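Local atomic coordinates of 5-Carboxyvanillate Decarboxylase (PDB entry 4QRN), a protein that probably acts as a manganese-dependent carboxy-lyase of the amidohydrolase family, decarboxylating the lignin-derived aromatic acid 5-carboxyvanillate. Residues A[54-58]-A[59-63]; A[122-125]-A[126-130]; A[165-169]-A[170-174]; A[238-241]-A[242-246]. All coordinates share one frame; numbering follows the deposited sequence. Where two conformers were deposited one is given.

Contact 1 of 4, residues A[54-58]-A[59-63]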
loop_
_atom_site.group_PDB
_atom_site.type_symbol
_atom_site.label_atom_id
_atom_site.label_comp_id
_atom_site.label_asym_id
_atom_site.label_seq_id
_atom_site.Cartn_x
_atom_site.Cartn_y
_atom_site.Cartn_z
ATOM N N LEU A 54 27.707 -1.870 9.348
ATOM C CA LEU A 54 28.101 -2.926 10.281
ATOM C C LEU A 54 28.557 -2.344 11.623
ATOM O O LEU A 54 28.247 -2.889 12.682
ATOM C CB LEU A 54 29.196 -3.802 9.664
ATOM C CG LEU A 54 28.712 -4.729 8.539
ATOM C CD1 LEU A 54 29.893 -5.369 7.815
ATOM C CD2 LEU A 54 27.754 -5.813 9.041
ATOM N N ARG A 55 29.283 -1.237 11.579
ATOM C CA ARG A 55 29.711 -0.566 12.803
ATOM C C ARG A 55 28.506 -0.118 13.628
ATOM O O ARG A 55 28.494 -0.279 14.857
ATOM C CB ARG A 55 30.591 0.634 12.438
ATOM C CG ARG A 55 31.223 1.333 13.627
ATOM C CD ARG A 55 31.865 2.627 13.175
ATOM N NE ARG A 55 30.878 3.689 13.012
ATOM C CZ ARG A 55 30.967 4.673 12.125
ATOM N NH1 ARG A 55 31.950 4.713 11.236
ATOM N NH2 ARG A 55 30.046 5.624 12.094
ATOM N N MET A 56 27.499 0.452 12.965
ATOM C CA MET A 56 26.305 0.935 13.650
ATOM C C MET A 56 25.499 -0.215 14.226
ATOM O O MET A 56 24.911 -0.099 15.313
ATOM C CB MET A 56 25.434 1.733 12.666
ATOM C CG MET A 56 26.096 3.035 12.252
ATOM S SD MET A 56 25.140 3.977 11.032
ATOM C CE MET A 56 23.626 4.322 11.914
ATOM N N ILE A 57 25.474 -1.342 13.522
ATOM C CA ILE A 57 24.805 -2.520 14.055
ATOM C C ILE A 57 25.544 -3.012 15.310
ATOM O O ILE A 57 24.923 -3.296 16.346
ATOM C CB ILE A 57 24.669 -3.608 12.988
ATOM C CG1 ILE A 57 23.714 -3.122 11.879
ATOM C CG2 ILE A 57 24.173 -4.922 13.607
ATOM C CD1 ILE A 57 23.756 -3.985 10.626
ATOM N N ARG A 58 26.873 -3.071 15.233
ATOM C CA ARG A 58 27.679 -3.555 16.354
ATOM C C ARG A 58 27.553 -2.646 17.569
ATOM O O ARG A 58 27.528 -3.131 18.710
ATOM C CB ARG A 58 29.155 -3.629 15.966
ATOM C CG ARG A 58 29.544 -4.757 15.037
ATOM C CD ARG A 58 31.063 -4.977 15.051
ATOM N NE ARG A 58 31.822 -3.729 14.903
ATOM C CZ ARG A 58 32.221 -3.206 13.742
ATOM N NH1 ARG A 58 31.940 -3.803 12.586
ATOM N NH2 ARG A 58 32.909 -2.071 13.741
ATOM N N ASP A 59 27.485 -1.334 17.345
ATOM C CA ASP A 59 27.492 -0.407 18.480
ATOM C C ASP A 59 26.096 0.006 18.949
ATOM O O ASP A 59 25.973 0.764 19.903
ATOM C CB ASP A 59 28.428 0.793 18.263
ATOM C CG ASP A 59 27.896 1.817 17.300
ATOM O OD1 ASP A 59 26.711 1.774 16.925
ATOM O OD2 ASP A 59 28.689 2.714 16.942
ATOM N N GLY A 60 25.059 -0.541 18.328
ATOM C CA GLY A 60 23.699 -0.288 18.771
ATOM C C GLY A 60 23.075 1.011 18.297
ATOM O O GLY A 60 21.976 1.338 18.724
ATOM N N THR A 61 23.727 1.740 17.399
ATOM C CA THR A 61 23.162 2.991 16.916
ATOM C C THR A 61 22.367 2.807 15.619
ATOM O O THR A 61 21.658 3.722 15.195
ATOM C CB THR A 61 24.232 4.066 16.698
ATOM O OG1 THR A 61 25.190 3.615 15.727
ATOM C CG2 THR A 61 24.951 4.422 18.006
ATOM N N ALA A 62 22.464 1.636 14.997
ATOM C CA ALA A 62 21.609 1.295 13.847
ATOM C C ALA A 62 20.155 1.217 14.266
ATOM O O ALA A 62 19.843 0.669 15.342
ATOM C CB ALA A 62 22.027 -0.038 13.319
ATOM N N ASP A 63 19.259 1.738 13.424
ATOM C CA ASP A 63 17.842 1.576 13.673
ATOM C C ASP A 63 17.416 0.159 13.324
ATOM O O ASP A 63 18.199 -0.639 12.808
ATOM C CB ASP A 63 16.995 2.696 13.025
ATOM C CG ASP A 63 16.886 2.635 11.510
ATOM O OD1 ASP A 63 17.398 1.694 10.849
ATOM O OD2 ASP A 63 16.269 3.584 10.969
HETATM O O HOH W 1 28.600 4.272 14.814
#
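A Schellman motif ends helix 47-59, with Met56 and Ala62 meeting across it and Gly60 making the turn at positive phi (82°). The carbonyl of Met56 lies at its centre. Ala62 N donates to Met56 O at 3.0 Å, arriving from above the carbonyl plane, and Thr61 N adds a weak bond to the same oxygen. One residue earlier, Asp59 N keeps a regular helical bond to Arg55 O, while Gly60 N reaches Ile57 O only weakly. Ala62 CB makes the apolar contacts, 3.9 Å from Met56 CB and 3.8 Å from Ile57 CG1. Thr61 crosses Met56 at about a right angle, its OG1 3.6 Å from Met56 CG. A chi1 of 75° sets the Asp59 carboxylate between its own backbone N and carbonyl carbon, where OD1 accepts from both Thr61 N (3.0 Å) and Thr61 OG1 (2.7 Å), the hydroxyl meeting OD1 on its syn lone pair. The other oxygen, OD2, accepts a hydrogen bond from a water that in turn accepts from Arg55 NE; the far end of that guanidinium pairs with Glu124. Asp63 then caps Met66 N at the start of helix 64-75. A glycine-turned Schellman motif overlaid by an Asx turn at Asp59, followed at once by an N-cap, is a compact way to pass from one helix to the next.

Contact 2 of 4, residues A[122-125]-A[126-130]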
loop_
_atom_site.group_PDB
_atom_site.type_symbol
_atom_site.label_atom_id
_atom_site.label_comp_id
_atom_site.label_asym_id
_atom_site.label_seq_id
_atom_site.Cartn_x
_atom_site.Cartn_y
_atom_site.Cartn_z
ATOM N N LEU A 122 27.553 14.191 10.935
ATOM C CA LEU A 122 27.308 14.922 9.688
ATOM C C LEU A 122 28.554 15.002 8.829
ATOM O O LEU A 122 28.462 14.914 7.613
ATOM C CB LEU A 122 26.736 16.320 9.968
ATOM C CG LEU A 122 25.197 16.372 10.064
ATOM C CD1 LEU A 122 24.654 15.369 11.072
ATOM C CD2 LEU A 122 24.710 17.781 10.393
ATOM N N ASP A 123 29.715 15.179 9.442
ATOM C CA ASP A 123 30.962 15.203 8.683
ATOM C C ASP A 123 31.169 13.882 7.961
ATOM O O ASP A 123 31.564 13.848 6.790
ATOM C CB ASP A 123 32.165 15.443 9.610
ATOM C CG ASP A 123 32.331 16.900 10.019
ATOM O OD1 ASP A 123 31.854 17.805 9.304
ATOM O OD2 ASP A 123 32.964 17.136 11.070
ATOM N N GLU A 124 30.928 12.787 8.676
ATOM C CA GLU A 124 31.096 11.466 8.087
ATOM C C GLU A 124 30.110 11.280 6.940
ATOM O O GLU A 124 30.482 10.771 5.876
ATOM C CB GLU A 124 30.909 10.358 9.132
ATOM C CG GLU A 124 31.285 8.996 8.587
ATOM C CD GLU A 124 31.167 7.883 9.599
ATOM O OE1 GLU A 124 30.280 7.949 10.474
ATOM O OE2 GLU A 124 31.975 6.939 9.513
ATOM N N ALA A 125 28.858 11.699 7.138
ATOM C CA ALA A 125 27.862 11.554 6.085
ATOM C C ALA A 125 28.257 12.336 4.833
ATOM O O ALA A 125 28.211 11.796 3.715
ATOM C CB ALA A 125 26.502 11.976 6.584
ATOM N N ARG A 126 28.647 13.599 5.002
ATOM C CA ARG A 126 29.059 14.401 3.861
ATOM C C ARG A 126 30.288 13.803 3.180
ATOM O O ARG A 126 30.373 13.762 1.944
ATOM C CB ARG A 126 29.338 15.834 4.286
ATOM C CG ARG A 126 28.088 16.583 4.759
ATOM C CD ARG A 126 28.384 18.026 5.089
ATOM N NE ARG A 126 29.277 18.136 6.231
ATOM C CZ ARG A 126 28.942 18.599 7.435
ATOM N NH1 ARG A 126 27.704 19.001 7.705
ATOM N NH2 ARG A 126 29.860 18.644 8.380
ATOM N N THR A 127 31.254 13.345 3.967
ATOM C CA THR A 127 32.476 12.815 3.405
ATOM C C THR A 127 32.225 11.545 2.605
ATOM O O THR A 127 32.723 11.379 1.493
ATOM C CB THR A 127 33.480 12.552 4.527
ATOM O OG1 THR A 127 33.836 13.804 5.130
ATOM C CG2 THR A 127 34.752 11.892 4.014
ATOM N N LEU A 128 31.432 10.637 3.168
ATOM C CA LEU A 128 31.184 9.376 2.486
ATOM C C LEU A 128 30.284 9.563 1.271
ATOM O O LEU A 128 30.445 8.860 0.288
ATOM C CB LEU A 128 30.605 8.331 3.448
ATOM C CG LEU A 128 31.609 7.867 4.513
ATOM C CD1 LEU A 128 30.944 6.858 5.409
ATOM C CD2 LEU A 128 32.904 7.297 3.909
ATOM N N ALA A 129 29.333 10.484 1.343
ATOM C CA ALA A 129 28.503 10.764 0.161
ATOM C C ALA A 129 29.367 11.367 -0.946
ATOM O O ALA A 129 29.201 11.024 -2.115
ATOM C CB ALA A 129 27.373 11.708 0.520
ATOM N N THR A 130 30.262 12.289 -0.588
ATOM C CA THR A 130 31.162 12.885 -1.579
ATOM C C THR A 130 31.975 11.797 -2.270
ATOM O O THR A 130 32.087 11.783 -3.492
ATOM C CB THR A 130 32.122 13.882 -0.904
ATOM O OG1 THR A 130 31.359 14.980 -0.394
ATOM C CG2 THR A 130 33.174 14.381 -1.905
#
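Arg126 folds back on Leu122 and Asp123 in the first turns of helix 122-142, where main-chain and side-chain donors share the carbonyls. Arg126 N donates to Leu122 O at 2.9 Å, and the same oxygen lies under one face of the Arg126 guanidinium. The Arg126 chain bends at chi3 (-66°), so that NH1 passes Leu122 CB at 3.6 Å and NH2 turns to Asp123 OD1 in a salt bridge. The 2.4 Å between Arg126 NH2 and Asp123 OD1 is improbably short, and Asp123 was modelled in two conformers, so the exact geometry of this bridge is doubtful. NH1 forms a salt bridge with Asp157. Asp123 O accepts twice, from Thr127 N at 2.9 Å and from Thr127 OG1 at 2.8 Å, the two donors coming from opposite faces of the carbonyl plane. Arg126 O is gripped in the same way by Thr130 N and Thr130 OG1. Glu124 lies alongside Leu128, with Glu124 CG 3.8 Å from Leu128 CD1. The Glu124 carboxylate pairs with Arg55, and Glu124 N donates to Asp121 OD1. Both threonine hydroxyls thus spend their protons on the helix itself, and the charge of Arg126 is probably shared between two aspartates, one on this helix and one on the loop before helix 158-170.

Contact 3 of 4, residues A[165-169]-A[170-174]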
loop_
_atom_site.group_PDB
_atom_site.type_symbol
_atom_site.label_atom_id
_atom_site.label_comp_id
_atom_site.label_asym_id
_atom_site.label_seq_id
_atom_site.Cartn_x
_atom_site.Cartn_y
_atom_site.Cartn_z
ATOM N N ILE A 165 23.812 18.642 -5.092
ATOM C CA ILE A 165 22.949 18.559 -6.263
ATOM C C ILE A 165 23.572 19.386 -7.400
ATOM O O ILE A 165 23.678 18.919 -8.540
ATOM C CB ILE A 165 21.548 19.058 -5.904
ATOM C CG1 ILE A 165 20.854 18.021 -5.003
ATOM C CG2 ILE A 165 20.712 19.344 -7.159
ATOM C CD1 ILE A 165 19.661 18.574 -4.261
ATOM N N HIS A 166 24.017 20.600 -7.091
ATOM C CA HIS A 166 24.684 21.416 -8.096
ATOM C C HIS A 166 25.987 20.801 -8.569
ATOM O O HIS A 166 26.263 20.795 -9.763
ATOM C CB HIS A 166 24.887 22.822 -7.546
ATOM C CG HIS A 166 23.671 23.673 -7.713
ATOM N ND1 HIS A 166 23.375 24.305 -8.907
ATOM C CD2 HIS A 166 22.674 23.995 -6.852
ATOM C CE1 HIS A 166 22.245 24.974 -8.774
ATOM N NE2 HIS A 166 21.798 24.803 -7.540
ATOM N N ARG A 167 26.794 20.277 -7.653
ATOM C CA ARG A 167 28.069 19.688 -8.049
ATOM C C ARG A 167 27.834 18.481 -8.956
ATOM O O ARG A 167 28.515 18.301 -9.961
ATOM C CB ARG A 167 28.891 19.299 -6.827
ATOM C CG ARG A 167 30.307 18.901 -7.185
ATOM C CD ARG A 167 31.134 18.562 -5.956
ATOM N NE ARG A 167 30.841 17.245 -5.384
ATOM C CZ ARG A 167 31.534 16.126 -5.621
ATOM N NH1 ARG A 167 31.187 15.012 -5.002
ATOM N NH2 ARG A 167 32.550 16.112 -6.492
ATOM N N GLY A 168 26.856 17.650 -8.609
ATOM C CA GLY A 168 26.560 16.484 -9.422
ATOM C C GLY A 168 26.123 16.859 -10.826
ATOM O O GLY A 168 26.559 16.270 -11.806
ATOM N N ALA A 169 25.283 17.876 -10.935
ATOM C CA ALA A 169 24.771 18.278 -12.240
ATOM C C ALA A 169 25.851 18.963 -13.075
ATOM O O ALA A 169 25.953 18.718 -14.272
ATOM C CB ALA A 169 23.559 19.187 -12.059
ATOM N N ARG A 170 26.645 19.828 -12.457
ATOM C CA ARG A 170 27.592 20.662 -13.194
ATOM C C ARG A 170 28.946 20.011 -13.437
ATOM O O ARG A 170 29.534 20.188 -14.511
ATOM C CB ARG A 170 27.783 21.974 -12.423
ATOM C CG ARG A 170 28.843 22.921 -12.984
ATOM C CD ARG A 170 29.049 24.131 -12.072
ATOM N NE ARG A 170 29.383 23.734 -10.700
ATOM C CZ ARG A 170 28.593 23.889 -9.640
ATOM N NH1 ARG A 170 29.011 23.483 -8.447
ATOM N NH2 ARG A 170 27.395 24.451 -9.749
ATOM N N GLU A 171 29.458 19.308 -12.433
ATOM C CA GLU A 171 30.795 18.748 -12.473
ATOM C C GLU A 171 30.838 17.252 -12.748
ATOM O O GLU A 171 31.794 16.774 -13.378
ATOM C CB GLU A 171 31.503 19.069 -11.162
ATOM C CG GLU A 171 31.590 20.581 -10.916
ATOM C CD GLU A 171 32.295 20.947 -9.627
ATOM O OE1 GLU A 171 33.260 20.245 -9.258
ATOM O OE2 GLU A 171 31.885 21.944 -8.988
ATOM N N LEU A 172 29.828 16.508 -12.294
ATOM C CA LEU A 172 29.911 15.047 -12.340
ATOM C C LEU A 172 29.081 14.415 -13.452
ATOM O O LEU A 172 29.166 13.207 -13.661
ATOM C CB LEU A 172 29.485 14.438 -11.002
ATOM C CG LEU A 172 30.282 14.937 -9.786
ATOM C CD1 LEU A 172 29.847 14.184 -8.547
ATOM C CD2 LEU A 172 31.799 14.810 -9.971
ATOM N N GLY A 173 28.260 15.205 -14.134
ATOM C CA GLY A 173 27.457 14.689 -15.227
ATOM C C GLY A 173 26.244 13.874 -14.775
ATOM O O GLY A 173 25.665 13.145 -15.595
ATOM N N PHE A 174 25.840 14.007 -13.517
ATOM C CA PHE A 174 24.688 13.267 -13.035
ATOM C C PHE A 174 23.401 13.869 -13.565
ATOM O O PHE A 174 23.345 15.044 -13.949
ATOM C CB PHE A 174 24.652 13.269 -11.517
ATOM C CG PHE A 174 25.773 12.499 -10.850
ATOM C CD1 PHE A 174 26.609 11.622 -11.545
ATOM C CD2 PHE A 174 25.957 12.649 -9.488
ATOM C CE1 PHE A 174 27.599 10.911 -10.885
ATOM C CE2 PHE A 174 26.950 11.939 -8.813
ATOM C CZ PHE A 174 27.784 11.077 -9.524
HETATM O O HOH W 2 24.644 16.753 -15.681
HETATM O O HOH W 3 28.390 17.730 -15.567
#
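Gly168 and Phe174 meet where helix 158-170 unwinds toward strand 177-179 of the amidohydrolase barrel, Gly173 making the turn at positive phi (76°). This inner side is close-packed. Phe174 N donates to Gly168 O at 2.9 Å from above the carbonyl plane, Phe174 CD2 lies 3.9 Å from Gly168 CA, and a beta carbon on Gly168 would run into the ring. Leu172 CB sits over the centre of that ring, inside the same segment. Arg167 O accepts from both Glu171 N (2.8 Å) and Leu172 N (3.2 Å), the latter in the carbonyl plane. The Arg167 chain bends at chi3 (77°) to bring its guanidinium face over Leu172 CD1, with NH1 and NH2 paired to Glu164 and Asp134. With an alanine at Arg167, Glu164 and Asp134 would probably lose their shared charge partner and Leu172 CD1 the flat group it packs against. The outer side is looser: exposed Arg170 and Glu171 are joined by a salt bridge whose hydrogen bond, NH1 to OE2, is weak, and the Arg170 guanidinium lies over His166 O with NH2 3.7 Å from His166 CB. Between helix end and loop, a water donates to Ala169 O at 2.7 Å and to Phe174 O at 2.8 Å.

Contact 4 of 4, residues A[238-241]-A[242-246]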
loop_
_atom_site.group_PDB
_atom_site.type_symbol
_atom_site.label_atom_id
_atom_site.label_comp_id
_atom_site.label_asym_id
_atom_site.label_seq_id
_atom_site.Cartn_x
_atom_site.Cartn_y
_atom_site.Cartn_z
ATOM N N THR A 238 7.481 4.423 1.089
ATOM C CA THR A 238 7.737 5.292 -0.055
ATOM C C THR A 238 6.436 5.906 -0.567
ATOM O O THR A 238 6.396 7.085 -0.914
ATOM C CB THR A 238 8.439 4.502 -1.165
ATOM O OG1 THR A 238 9.529 3.777 -0.605
ATOM C CG2 THR A 238 8.980 5.445 -2.228
ATOM N N GLY A 239 5.369 5.117 -0.625
ATOM C CA GLY A 239 4.079 5.664 -0.997
ATOM C C GLY A 239 3.631 6.729 -0.001
ATOM O O GLY A 239 3.106 7.775 -0.387
ATOM N N MET A 240 3.823 6.476 1.283
ATOM C CA MET A 240 3.511 7.487 2.287
ATOM C C MET A 240 4.293 8.771 2.026
ATOM O O MET A 240 3.762 9.876 2.127
ATOM C CB MET A 240 3.830 6.978 3.696
ATOM C CG MET A 240 3.452 7.981 4.781
ATOM S SD MET A 240 3.937 7.443 6.432
ATOM C CE MET A 240 5.709 7.412 6.318
ATOM N N HIS A 241 5.581 8.618 1.734
ATOM C CA HIS A 241 6.446 9.779 1.549
ATOM C C HIS A 241 6.006 10.611 0.347
ATOM O O HIS A 241 5.892 11.841 0.437
ATOM C CB HIS A 241 7.886 9.318 1.403
ATOM C CG HIS A 241 8.901 10.365 1.730
ATOM N ND1 HIS A 241 10.188 10.020 2.052
ATOM C CD2 HIS A 241 8.824 11.718 1.877
ATOM C CE1 HIS A 241 10.865 11.119 2.347
ATOM N NE2 HIS A 241 10.067 12.165 2.262
ATOM N N LEU A 242 5.759 9.957 -0.786
ATOM C CA LEU A 242 5.292 10.679 -1.957
ATOM C C LEU A 242 3.939 11.330 -1.670
ATOM O O LEU A 242 3.698 12.498 -2.029
ATOM C CB LEU A 242 5.223 9.766 -3.162
ATOM C CG LEU A 242 4.665 10.412 -4.436
ATOM C CD1 LEU A 242 5.431 11.673 -4.846
ATOM C CD2 LEU A 242 4.664 9.381 -5.551
ATOM N N LEU A 243 3.030 10.594 -1.018
ATOM C CA LEU A 243 1.714 11.147 -0.737
ATOM C C LEU A 243 1.805 12.380 0.163
ATOM O O LEU A 243 1.114 13.375 -0.056
ATOM C CB LEU A 243 0.819 10.078 -0.126
ATOM C CG LEU A 243 -0.629 10.481 0.133
ATOM C CD1 LEU A 243 -1.335 10.981 -1.131
ATOM C CD2 LEU A 243 -1.404 9.301 0.730
ATOM N N ARG A 244 2.661 12.345 1.191
ATOM C CA ARG A 244 2.909 13.480 2.103
ATOM C C ARG A 244 3.371 14.704 1.328
ATOM O O ARG A 244 2.979 15.829 1.600
ATOM C CB ARG A 244 4.008 13.127 3.136
ATOM C CG ARG A 244 3.487 12.297 4.310
ATOM C CD ARG A 244 4.518 11.952 5.391
ATOM N NE ARG A 244 5.114 13.128 6.015
ATOM C CZ ARG A 244 5.424 13.242 7.307
ATOM N NH1 ARG A 244 6.018 14.341 7.729
ATOM N NH2 ARG A 244 5.140 12.283 8.184
ATOM N N LEU A 245 4.267 14.470 0.373
ATOM C CA LEU A 245 4.763 15.574 -0.432
ATOM C C LEU A 245 3.681 16.153 -1.340
ATOM O O LEU A 245 3.558 17.380 -1.471
ATOM C CB LEU A 245 5.959 15.121 -1.252
ATOM C CG LEU A 245 7.257 15.066 -0.458
ATOM C CD1 LEU A 245 8.311 14.241 -1.197
ATOM C CD2 LEU A 245 7.787 16.482 -0.197
ATOM N N ILE A 246 2.880 15.288 -1.964
ATOM C CA ILE A 246 1.796 15.797 -2.797
ATOM C C ILE A 246 0.849 16.631 -1.936
ATOM O O ILE A 246 0.481 17.758 -2.302
ATOM C CB ILE A 246 1.051 14.642 -3.490
ATOM C CG1 ILE A 246 1.960 13.944 -4.520
ATOM C CG2 ILE A 246 -0.239 15.156 -4.124
ATOM C CD1 ILE A 246 1.407 12.639 -5.022
#
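Met240 and Arg244 run side by side and point the same way, one helical turn apart, Met240 CG 4.2 Å from Arg244 CD. They start from different first torsions: Met240 CG stands opposite its backbone N (chi1 -177°), whereas Arg244 CG lies beside its own N, which lays CG against Met240 O at 3.3 Å. Beyond that point the arginine bends at chi3 and leads away. Its NE pairs with Asp189 and its NH2 with Glu224 of the second subunit, though Arg244 was modelled in two conformers. Met240 also goes to the subunit interface, packing on Phe232 of the second subunit.

The second pair, His241 and Leu245, is likewise aligned side by side. Leu245 CD1 comes to 4.0 Å from His241 CD2, meeting the ring obliquely, and rests at 3.8 Å from His241 O. The imidazole is held at both nitrogens, ND1 by Ser181 and NE2 by Leu188 N, with Tyr187 edge-to-face against it, which should fix its rotation. All this lies on helix 233-248, a helix packed against the parallel strands of the amidohydrolase barrel and buried along this stretch; Leu242 and Leu245 face strand 259-261, and Thr238 and Leu245 touch strand 207-209. The backbone bonds are regular: Leu242 N to Thr238 O and Leu243 N to Gly239 O are both 2.9 Å, and Leu245 N to His241 O is slightly longer at 3.1 Å. Thr238, whose OG1 is bonded to Phe234 O, has its side chain about 6 Å from that of the manganese ligand His210.

How the contacts relate
From the N terminus the four contacts come in series, each a continuous run of nine or ten residues, so none encloses a long loop, nests or crosses. Contact 1 ends helix 47-59 at the surface; contact 2 begins helix 122-142 beside it, their centres about 17 Å apart; a salt bridge from Arg55 NH1 to Glu124 OE2 joins them. Contact 3 closes helix 158-170 ahead of strand 177-179 and touches contact 2, Thr130 O packing on Arg167 NH1. Contact 4 lies within helix 233-248 and meets none of the others; its nearest approach, to contact 1, is about 12 Å between atoms. Contacts 1 to 3 tie helices 47-59, 122-142 and 158-170 together, while contact 4 belongs to the buried interior and subunit interface.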